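Local coordinates for protein TsrD (Streptomyces laurentii, PDB 5X7L) that belongs to the SnoaL-like polyketide cyclase family of the NTF2 superfamily and has their small alpha+beta fold, a curved antiparallel sheet packed against helices, at residues F16-N21 against P25-H30; V61-L66 against G99-V104; G86-V89 against G94-A97; I109-I112 against A118-W121. All blocks are in the same frame, centred on the assembly; numbering follows the deposited sequence.

Overall arrangement
From the N terminus, helix 6-22 and the connection that follows it meet in contact 1, which closes a short loop before strand 32-33. Further on, contact 2 closes the longest loop, bringing the start of strand 61-74 to the start of strand 101-113 across strand 77-88. Within that loop lies contact 3, where the end of strand 77-88 meets the connection toward strand 101-113. Contact 4 then pairs the hairpin strands 101-113 and 116-124 on the opposite side of the chain's centre from contacts 2 and 3. Contact 1 ties the helical layer to the sheet: Asn21 reaches Leu66 of contact 2, and Phe16 meets Phe110 of contact 4.

Contact 1 (F16-N21 against P25-H30)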
loop_
_atom_site.group_PDB
_atom_site.type_symbol
_atom_site.label_atom_id
_atom_site.label_comp_id
_atom_site.label_asym_id
_atom_site.label_seq_id
_atom_site.Cartn_x
_atom_site.Cartn_y
_atom_site.Cartn_z
ATOM N N PHE B 16 15.144 5.703 9.046
ATOM C CA PHE B 16 14.394 4.468 8.823
ATOM C C PHE B 16 15.059 3.637 7.724
ATOM O O PHE B 16 15.318 2.447 7.896
ATOM C CB PHE B 16 12.942 4.783 8.460
ATOM C CG PHE B 16 12.075 3.567 8.295
ATOM C CD1 PHE B 16 11.509 2.949 9.401
ATOM C CD2 PHE B 16 11.820 3.044 7.037
ATOM C CE1 PHE B 16 10.705 1.830 9.253
ATOM C CE2 PHE B 16 11.020 1.927 6.883
ATOM C CZ PHE B 16 10.461 1.317 7.992
ATOM N N LEU B 17 15.357 4.280 6.599
ATOM C CA LEU B 17 15.995 3.596 5.477
ATOM C C LEU B 17 17.368 3.051 5.867
ATOM O O LEU B 17 17.716 1.923 5.509
ATOM C CB LEU B 17 16.129 4.536 4.280
ATOM C CG LEU B 17 14.822 5.060 3.676
ATOM C CD1 LEU B 17 15.129 6.187 2.703
ATOM C CD2 LEU B 17 14.024 3.955 2.997
ATOM N N ALA B 18 18.139 3.848 6.603
ATOM C CA ALA B 18 19.492 3.455 6.994
ATOM C C ALA B 18 19.490 2.228 7.911
ATOM O O ALA B 18 20.397 1.402 7.844
ATOM C CB ALA B 18 20.212 4.615 7.662
ATOM N N ALA B 19 18.477 2.104 8.766
ATOM C CA ALA B 19 18.379 0.942 9.655
ATOM C C ALA B 19 18.394 -0.354 8.848
ATOM O O ALA B 19 19.114 -1.298 9.178
ATOM C CB ALA B 19 17.119 1.018 10.505
ATOM N N TYR B 20 17.594 -0.388 7.787
ATOM C CA TYR B 20 17.508 -1.562 6.927
ATOM C C TYR B 20 18.741 -1.719 6.046
ATOM O O TYR B 20 19.329 -2.796 5.981
ATOM C CB TYR B 20 16.252 -1.500 6.056
ATOM C CG TYR B 20 14.982 -1.729 6.836
ATOM C CD1 TYR B 20 14.361 -0.683 7.506
ATOM C CD2 TYR B 20 14.403 -2.997 6.915
ATOM C CE1 TYR B 20 13.200 -0.884 8.234
ATOM C CE2 TYR B 20 13.235 -3.206 7.641
ATOM C CZ TYR B 20 12.640 -2.143 8.297
ATOM O OH TYR B 20 11.482 -2.328 9.019
ATOM N N ASN B 21 19.137 -0.648 5.367
ATOM C CA ASN B 21 20.239 -0.730 4.411
ATOM C C ASN B 21 21.577 -1.061 5.076
ATOM O O ASN B 21 22.419 -1.737 4.484
ATOM C CB ASN B 21 20.335 0.563 3.598
ATOM C CG ASN B 21 19.210 0.692 2.586
ATOM O OD1 ASN B 21 18.862 -0.276 1.914
ATOM N ND2 ASN B 21 18.637 1.880 2.477
ATOM N N PRO B 25 20.132 -1.601 13.815
ATOM C CA PRO B 25 18.916 -1.183 14.514
ATOM C C PRO B 25 19.024 0.158 15.237
ATOM O O PRO B 25 17.995 0.750 15.537
ATOM C CB PRO B 25 18.686 -2.315 15.523
ATOM C CG PRO B 25 19.364 -3.497 14.928
ATOM C CD PRO B 25 20.580 -2.938 14.245
ATOM N N ARG B 26 20.235 0.638 15.518
ATOM C CA ARG B 26 20.382 1.905 16.241
ATOM C C ARG B 26 19.755 3.090 15.502
ATOM O O ARG B 26 19.301 4.046 16.134
ATOM C CB ARG B 26 21.852 2.193 16.547
ATOM C CG ARG B 26 22.469 1.208 17.528
ATOM C CD ARG B 26 23.953 1.451 17.707
ATOM N NE ARG B 26 24.670 1.240 16.455
ATOM C CZ ARG B 26 25.991 1.292 16.321
ATOM N NH1 ARG B 26 26.765 1.548 17.369
ATOM N NH2 ARG B 26 26.534 1.083 15.129
ATOM N N HIS B 27 19.708 3.032 14.176
ATOM C CA HIS B 27 19.028 4.079 13.419
ATOM C C HIS B 27 17.557 4.224 13.813
ATOM O O HIS B 27 16.990 5.317 13.715
ATOM C CB HIS B 27 19.130 3.811 11.924
ATOM C CG HIS B 27 20.439 4.220 11.338
ATOM N ND1 HIS B 27 20.812 5.540 11.214
ATOM C CD2 HIS B 27 21.463 3.490 10.838
ATOM C CE1 HIS B 27 22.011 5.608 10.666
ATOM N NE2 HIS B 27 22.428 4.377 10.427
ATOM N N LEU B 28 16.934 3.132 14.252
ATOM C CA LEU B 28 15.533 3.175 14.671
ATOM C C LEU B 28 15.315 4.058 15.893
ATOM O O LEU B 28 14.221 4.576 16.097
ATOM C CB LEU B 28 15.000 1.772 14.958
ATOM C CG LEU B 28 15.003 0.814 13.769
ATOM C CD1 LEU B 28 14.406 -0.517 14.191
ATOM C CD2 LEU B 28 14.244 1.392 12.578
ATOM N N ASP B 29 16.344 4.238 16.711
ATOM C CA ASP B 29 16.197 5.080 17.892
ATOM C C ASP B 29 15.956 6.534 17.511
ATOM O O ASP B 29 15.445 7.315 18.313
ATOM C CB ASP B 29 17.422 4.951 18.791
ATOM C CG ASP B 29 17.554 3.562 19.362
ATOM O OD1 ASP B 29 16.562 3.071 19.944
ATOM O OD2 ASP B 29 18.626 2.943 19.204
ATOM N N HIS B 30 16.311 6.888 16.281
ATOM C CA HIS B 30 16.163 8.253 15.800
ATOM C C HIS B 30 14.919 8.466 14.951
ATOM O O HIS B 30 14.681 9.577 14.488
ATOM C CB HIS B 30 17.416 8.654 15.029
ATOM C CG HIS B 30 18.661 8.521 15.841
ATOM N ND1 HIS B 30 19.131 9.534 16.648
ATOM C CD2 HIS B 30 19.500 7.474 16.023
ATOM C CE1 HIS B 30 20.224 9.126 17.268
ATOM N NE2 HIS B 30 20.466 7.879 16.910
#
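Ala18, on helix 6-22 of the NTF2-like fold, sets its methyl group squarely over one face of the imidazole of His27, in the turn after the helix. This is a CH-pi contact: CB of Ala18 lies 3.5 Å from the ring centroid and only 5° off the ring normal. CG of His27, beside its backbone N (chi1 -80°), brings the ring face under the Ala18 methyl. Both ring nitrogens are bonded outside the two segments, NE2 to Glu22 and ND1 to His15, which would limit the rotation of the ring while its face stays on the methyl.

The remaining contacts are van der Waals packing. Ala19 is the close-approach point of the backbones, its CA 4.9 Å from CA of His27, and its small side chain lets CB come within 3.7 Å of CB of His27. Phe16 takes a looser part, its CD1 4.5 Å from CD2 of Leu28; the same ring meets Phe110 of the sheet edge-to-face. Buried Leu28 holds its CG beside its own backbone N (chi1 -62°) and sends one branch back to the helix, where CD2 stops 3.6 Å from CB of Ala19.

Contact 2 (V61-L66 against G99-V104)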
loop_
_atom_site.group_PDB
_atom_site.type_symbol
_atom_site.label_atom_id
_atom_site.label_comp_id
_atom_site.label_asym_id
_atom_site.label_seq_id
_atom_site.Cartn_x
_atom_site.Cartn_y
_atom_site.Cartn_z
ATOM N N VAL B 61 18.192 -11.888 4.131
ATOM C CA VAL B 61 18.341 -11.213 2.847
ATOM C C VAL B 61 19.780 -10.743 2.672
ATOM O O VAL B 61 20.346 -10.109 3.562
ATOM C CB VAL B 61 17.393 -10.004 2.728
ATOM C CG1 VAL B 61 17.613 -9.264 1.411
ATOM C CG2 VAL B 61 15.945 -10.454 2.846
ATOM N N GLU B 62 20.372 -11.075 1.531
ATOM C CA GLU B 62 21.666 -10.523 1.143
ATOM C C GLU B 62 21.452 -9.388 0.149
ATOM O O GLU B 62 20.466 -9.380 -0.585
ATOM C CB GLU B 62 22.563 -11.609 0.549
ATOM C CG GLU B 62 23.117 -12.547 1.614
ATOM C CD GLU B 62 23.927 -13.704 1.054
ATOM O OE1 GLU B 62 24.062 -13.818 -0.181
ATOM O OE2 GLU B 62 24.427 -14.515 1.862
ATOM N N ASP B 63 22.381 -8.433 0.130
ATOM C CA ASP B 63 22.293 -7.269 -0.754
ATOM C C ASP B 63 20.960 -6.542 -0.585
ATOM O O ASP B 63 20.344 -6.112 -1.558
ATOM C CB ASP B 63 22.492 -7.684 -2.220
ATOM C CG ASP B 63 22.621 -6.494 -3.153
ATOM O OD1 ASP B 63 23.254 -5.490 -2.759
ATOM O OD2 ASP B 63 22.076 -6.549 -4.273
ATOM N N LEU B 64 20.517 -6.411 0.660
ATOM C CA LEU B 64 19.255 -5.749 0.947
ATOM C C LEU B 64 19.311 -4.297 0.492
ATOM O O LEU B 64 20.285 -3.588 0.761
ATOM C CB LEU B 64 18.937 -5.825 2.441
ATOM C CG LEU B 64 17.549 -5.341 2.878
ATOM C CD1 LEU B 64 17.114 -6.077 4.132
ATOM C CD2 LEU B 64 17.515 -3.834 3.112
ATOM N N SER B 65 18.266 -3.862 -0.202
ATOM C CA SER B 65 18.118 -2.459 -0.558
ATOM C C SER B 65 16.694 -1.996 -0.299
ATOM O O SER B 65 15.732 -2.629 -0.740
ATOM C CB SER B 65 18.484 -2.222 -2.024
ATOM O OG SER B 65 18.303 -0.860 -2.377
ATOM N N LEU B 66 16.574 -0.886 0.420
ATOM C CA LEU B 66 15.290 -0.250 0.668
ATOM C C LEU B 66 15.414 1.196 0.232
ATOM O O LEU B 66 16.238 1.942 0.769
ATOM C CB LEU B 66 14.910 -0.336 2.149
ATOM C CG LEU B 66 13.519 0.188 2.524
ATOM C CD1 LEU B 66 12.430 -0.662 1.884
ATOM C CD2 LEU B 66 13.355 0.231 4.036
ATOM N N GLY B 99 17.220 -18.662 -2.589
ATOM C CA GLY B 99 18.443 -18.157 -3.200
ATOM C C GLY B 99 18.202 -17.163 -4.326
ATOM O O GLY B 99 19.144 -16.793 -5.026
ATOM N N ARG B 100 16.955 -16.720 -4.500
ATOM C CA ARG B 100 16.582 -15.879 -5.640
ATOM C C ARG B 100 16.525 -14.393 -5.314
ATOM O O ARG B 100 16.276 -13.999 -4.171
ATOM C CB ARG B 100 15.216 -16.295 -6.186
ATOM C CG ARG B 100 15.150 -17.690 -6.771
ATOM C CD ARG B 100 13.749 -17.958 -7.298
ATOM N NE ARG B 100 13.590 -19.312 -7.819
ATOM C CZ ARG B 100 12.451 -19.791 -8.309
ATOM N N ARG B 101 16.732 -13.576 -6.346
ATOM C CA ARG B 101 16.520 -12.137 -6.268
ATOM C C ARG B 101 15.037 -11.817 -6.167
ATOM O O ARG B 101 14.194 -12.531 -6.710
ATOM C CB ARG B 101 17.074 -11.432 -7.512
ATOM C CG ARG B 101 18.574 -11.524 -7.718
ATOM C CD ARG B 101 19.344 -10.655 -6.734
ATOM N NE ARG B 101 18.878 -9.272 -6.708
ATOM C CZ ARG B 101 19.322 -8.349 -5.859
ATOM N NH1 ARG B 101 20.265 -8.649 -4.972
ATOM N NH2 ARG B 101 18.829 -7.119 -5.899
ATOM N N PHE B 102 14.730 -10.718 -5.493
ATOM C CA PHE B 102 13.374 -10.189 -5.474
ATOM C C PHE B 102 13.422 -8.670 -5.472
ATOM O O PHE B 102 14.421 -8.071 -5.075
ATOM C CB PHE B 102 12.597 -10.692 -4.249
ATOM C CG PHE B 102 13.153 -10.206 -2.939
ATOM C CD1 PHE B 102 14.128 -10.934 -2.271
ATOM C CD2 PHE B 102 12.710 -9.014 -2.379
ATOM C CE1 PHE B 102 14.647 -10.486 -1.069
ATOM C CE2 PHE B 102 13.229 -8.560 -1.179
ATOM C CZ PHE B 102 14.199 -9.297 -0.523
ATOM N N SER B 103 12.334 -8.057 -5.919
ATOM C CA SER B 103 12.141 -6.623 -5.799
ATOM C C SER B 103 10.644 -6.383 -5.757
ATOM O O SER B 103 9.936 -6.732 -6.705
ATOM C CB SER B 103 12.777 -5.872 -6.968
ATOM O OG SER B 103 12.597 -4.474 -6.805
ATOM N N VAL B 104 10.164 -5.820 -4.651
ATOM C CA VAL B 104 8.735 -5.570 -4.480
ATOM C C VAL B 104 8.476 -4.182 -3.925
ATOM O O VAL B 104 9.312 -3.599 -3.232
ATOM C CB VAL B 104 8.063 -6.611 -3.551
ATOM C CG1 VAL B 104 8.080 -7.984 -4.199
ATOM C CG2 VAL B 104 8.729 -6.641 -2.181
HETATM O O HOH W 1 19.089 -5.219 -3.804
#
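Arg101 reaches from the start of strand 101-113 to Asp63, and Phe102 beside it meets Val61. From CB the arginine chain leaves with CG beside the backbone N, then bends at chi2 and again at chi3 (-52°), which curls it toward the corner at Glu62 and Asp63. CD packs on Arg87 of the intervening strand. At the tip, NH1 gives a salt bridge to OD2 of Asp63 at 2.9 Å. The bond is bent, 137° at the hydrogen, uses the anti lone pair of the carboxylate oxygen and meets the guanidinium 29° out of its plane. NH2 donates to a water at 2.8 Å, near the guanidinium plane, and that water donates to the backbone O of Asp63 at 2.7 Å. The guanidinium is thus tied to both the side chain and the main chain of one residue. On the buried side, the Phe102 ring crosses Val61 at about a right angle, its CZ 3.9 Å from CG1 and 4.0 Å from CG2 of Val61. Leu129 and Leu133 also touch this ring. The side chains thus span strand 77-88, which lies between strands 61-74 and 101-113 in the antiparallel sheet of this NTF2-like fold.

Contact 3 (G86-V89 against G94-A97); sequences GRQV and GIPA
The amide of Gln88, at the end of strand 77-88, meets the chain at Ile95, spanning the turn that leads toward strand 101-113 in the antiparallel sheet of this NTF2-like fold. Gly86 and Arg87 before it are still paired in the sheet, with Phe102 and Glu62. Gln88 follows with its CG anti to the backbone N (chi1 178°) and its chain extended beyond, which carries the amide straight out to the loop. There NE2 gives a weak hydrogen bond to Ile95 O, 2.9 Å long but bent to 123° at the hydrogen. The same nitrogen also bonds Gly90 O, and OE1 is hydrogen-bonded to the hydroxyl of Ser98, so loop partners hold both ends of this buried amide and fix its rotation. Packing adds to this: CD lies 3.7 Å from CA of Ala97, and NE2 3.9 Å from CG2 of Ile95. Leu133 touches both Gln88 and Ile95 from the C-terminal region. Val89, the last of the segment, has left the strand and turns its side chain away, but its backbone still meets the returning chain, its carbonyl O lying 3.6 Å from CB of Ala97.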
loop_
_atom_site.group_PDB
_atom_site.type_symbol
_atom_site.label_atom_id
_atom_site.label_comp_id
_atom_site.label_asym_id
_atom_site.label_seq_id
_atom_site.Cartn_x
_atom_site.Cartn_y
_atom_site.Cartn_z
ATOM N N GLY B 86 16.581 -7.554 -2.848
ATOM C CA GLY B 86 17.701 -8.305 -2.307
ATOM C C GLY B 86 17.707 -9.718 -2.834
ATOM O O GLY B 86 17.025 -10.025 -3.814
ATOM N N ARG B 87 18.486 -10.573 -2.183
ATOM C CA ARG B 87 18.515 -11.994 -2.496
ATOM C C ARG B 87 18.100 -12.771 -1.258
ATOM O O ARG B 87 18.663 -12.574 -0.181
ATOM C CB ARG B 87 19.903 -12.448 -2.955
ATOM C CG ARG B 87 19.908 -13.890 -3.442
ATOM C CD ARG B 87 21.264 -14.332 -3.957
ATOM N NE ARG B 87 21.688 -13.591 -5.143
ATOM C CZ ARG B 87 21.284 -13.841 -6.387
ATOM N NH1 ARG B 87 20.420 -14.821 -6.642
ATOM N NH2 ARG B 87 21.753 -13.103 -7.388
ATOM N N GLN B 88 17.117 -13.651 -1.413
ATOM C CA GLN B 88 16.628 -14.440 -0.289
ATOM C C GLN B 88 17.589 -15.572 0.060
ATOM O O GLN B 88 17.824 -16.457 -0.761
ATOM C CB GLN B 88 15.256 -15.038 -0.587
ATOM C CG GLN B 88 14.760 -15.897 0.567
ATOM C CD GLN B 88 13.504 -16.681 0.256
ATOM O OE1 GLN B 88 13.248 -17.047 -0.895
ATOM N NE2 GLN B 88 12.720 -16.970 1.293
ATOM N N VAL B 89 18.116 -15.556 1.282
ATOM C CA VAL B 89 18.991 -16.635 1.753
ATOM C C VAL B 89 18.479 -17.314 3.031
ATOM O O VAL B 89 19.090 -18.264 3.514
ATOM C CB VAL B 89 20.437 -16.133 1.974
ATOM C CG1 VAL B 89 21.020 -15.621 0.659
ATOM C CG2 VAL B 89 20.493 -15.061 3.059
ATOM N N GLY B 94 7.181 -17.295 5.650
ATOM C CA GLY B 94 6.694 -18.628 5.318
ATOM C C GLY B 94 7.255 -19.222 4.036
ATOM O O GLY B 94 6.983 -20.379 3.721
ATOM N N ILE B 95 8.036 -18.434 3.298
ATOM C CA ILE B 95 8.655 -18.888 2.053
ATOM C C ILE B 95 10.046 -19.444 2.345
ATOM O O ILE B 95 10.909 -18.711 2.820
ATOM C CB ILE B 95 8.794 -17.740 1.027
ATOM C CG1 ILE B 95 7.445 -17.052 0.783
ATOM C CG2 ILE B 95 9.384 -18.262 -0.280
ATOM C CD1 ILE B 95 7.563 -15.720 0.066
ATOM N N PRO B 96 10.274 -20.738 2.060
ATOM C CA PRO B 96 11.611 -21.303 2.272
ATOM C C PRO B 96 12.680 -20.592 1.436
ATOM O O PRO B 96 12.376 -20.047 0.374
ATOM C CB PRO B 96 11.453 -22.763 1.830
ATOM C CG PRO B 96 9.994 -23.045 1.960
ATOM C CD PRO B 96 9.312 -21.757 1.607
ATOM N N ALA B 97 13.918 -20.597 1.920
ATOM C CA ALA B 97 15.013 -19.892 1.250
ATOM C C ALA B 97 15.216 -20.386 -0.184
ATOM O O ALA B 97 15.539 -21.551 -0.408
ATOM C CB ALA B 97 16.303 -20.040 2.046
#

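Contact 4 (I109-I112 against A118-W121); sequences IFLI and AQHW
Ile109 and Trp121 form a hydrogen-bonded antiparallel pair, Ile109 N giving a straight bond to Trp121 O at 2.8 Å and Trp121 N returning one to Ile109 O at 2.9 Å. Farther along, Leu111 N bonds Gln119 O, and Ala118 N bonds Leu111 O at 2.8 Å, 168° at the hydrogen. Between these lies the non-hydrogen-bonded pair Phe110 and His120, where CA of His120 makes a CA-H...O contact with Ile109 O at 3.1 Å.

On one face the Trp121 indole, swung back over the neighbouring strand by chi1 of -56°, brings CE3 4.0 Å from CG2 of Ile109 and CZ3 3.9 Å from CB of Leu111. CG of Gln119 sits over the rim of one indole face. On the other face, CD1 of Phe110 lies 3.8 Å from CB of His120.

Outer partners hold the polar ends: Arg37 bonds OE1 of Gln119, Tyr36 bonds ND1 of His120, and a bound isopropyl alcohol lies close to the imidazole. Arg81 of the second subunit makes a cation-pi contact with Trp121. Within the chain, strand 77-88 flanks strand 101-113 on the side away from strand 116-124, and helix 6-22 covers the Phe110 face of this hairpin.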
loop_
_atom_site.group_PDB
_atom_site.type_symbol
_atom_site.label_atom_id
_atom_site.label_comp_id
_atom_site.label_asym_id
_atom_site.label_seq_id
_atom_site.Cartn_x
_atom_site.Cartn_y
_atom_site.Cartn_z
ATOM N N ILE B 109 2.175 3.797 5.965
ATOM C CA ILE B 109 1.638 5.016 6.551
ATOM C C ILE B 109 2.017 5.016 8.021
ATOM O O ILE B 109 1.644 4.103 8.753
ATOM C CB ILE B 109 0.109 5.105 6.403
ATOM C CG1 ILE B 109 -0.281 5.042 4.924
ATOM C CG2 ILE B 109 -0.411 6.379 7.059
ATOM C CD1 ILE B 109 -1.771 4.985 4.677
ATOM N N PHE B 110 2.765 6.032 8.446
ATOM C CA PHE B 110 3.195 6.161 9.833
ATOM C C PHE B 110 2.406 7.239 10.560
ATOM O O PHE B 110 2.145 8.309 10.009
ATOM C CB PHE B 110 4.672 6.536 9.916
ATOM C CG PHE B 110 5.608 5.498 9.376
ATOM C CD1 PHE B 110 5.910 4.363 10.114
ATOM C CD2 PHE B 110 6.221 5.675 8.144
ATOM C CE1 PHE B 110 6.792 3.413 9.626
ATOM C CE2 PHE B 110 7.102 4.724 7.650
ATOM C CZ PHE B 110 7.389 3.595 8.394
ATOM N N LEU B 111 2.051 6.942 11.806
ATOM C CA LEU B 111 1.514 7.925 12.740
ATOM C C LEU B 111 2.663 8.504 13.562
ATOM O O LEU B 111 3.455 7.759 14.136
ATOM C CB LEU B 111 0.488 7.270 13.666
ATOM C CG LEU B 111 -0.142 8.134 14.762
ATOM C CD1 LEU B 111 -1.008 9.232 14.163
ATOM C CD2 LEU B 111 -0.950 7.262 15.717
ATOM N N ILE B 112 2.743 9.831 13.617
ATOM C CA ILE B 112 3.789 10.524 14.362
ATOM C C ILE B 112 3.280 10.937 15.743
ATOM O O ILE B 112 2.275 11.640 15.853
ATOM C CB ILE B 112 4.283 11.769 13.591
ATOM C CG1 ILE B 112 4.813 11.363 12.210
ATOM C CG2 ILE B 112 5.356 12.509 14.382
ATOM C CD1 ILE B 112 4.918 12.511 11.229
ATOM N N ALA B 118 5.141 6.099 15.650
ATOM C CA ALA B 118 4.661 5.314 16.791
ATOM C C ALA B 118 3.820 4.108 16.389
ATOM O O ALA B 118 3.566 3.225 17.208
ATOM C CB ALA B 118 3.863 6.203 17.736
ATOM N N GLN B 119 3.389 4.074 15.136
ATOM C CA GLN B 119 2.501 3.038 14.656
ATOM C C GLN B 119 2.483 3.108 13.132
ATOM O O GLN B 119 2.779 4.159 12.570
ATOM C CB GLN B 119 1.123 3.278 15.278
ATOM C CG GLN B 119 -0.063 2.739 14.544
ATOM C CD GLN B 119 -1.356 2.917 15.312
ATOM O OE1 GLN B 119 -1.469 3.734 16.236
ATOM N NE2 GLN B 119 -2.344 2.137 14.934
ATOM N N HIS B 120 2.163 2.003 12.462
ATOM C CA HIS B 120 2.027 2.023 11.007
ATOM C C HIS B 120 0.880 1.158 10.515
ATOM O O HIS B 120 0.405 0.263 11.215
ATOM C CB HIS B 120 3.323 1.583 10.311
ATOM C CG HIS B 120 3.617 0.120 10.439
ATOM N ND1 HIS B 120 4.458 -0.383 11.407
ATOM C CD2 HIS B 120 3.184 -0.945 9.724
ATOM C CE1 HIS B 120 4.532 -1.696 11.283
ATOM N NE2 HIS B 120 3.764 -2.062 10.273
ATOM N N TRP B 121 0.460 1.461 9.289
ATOM C CA TRP B 121 -0.441 0.641 8.491
ATOM C C TRP B 121 0.257 0.498 7.151
ATOM O O TRP B 121 0.778 1.478 6.625
ATOM C CB TRP B 121 -1.792 1.319 8.281
ATOM C CG TRP B 121 -2.505 1.720 9.529
ATOM C CD1 TRP B 121 -3.495 1.028 10.165
ATOM C CD2 TRP B 121 -2.297 2.918 10.291
ATOM N NE1 TRP B 121 -3.916 1.719 11.276
ATOM C CE2 TRP B 121 -3.199 2.882 11.376
ATOM C CE3 TRP B 121 -1.440 4.019 10.160
ATOM C CZ2 TRP B 121 -3.269 3.902 12.324
ATOM C CZ3 TRP B 121 -1.510 5.032 11.105
ATOM C CH2 TRP B 121 -2.421 4.965 12.172
#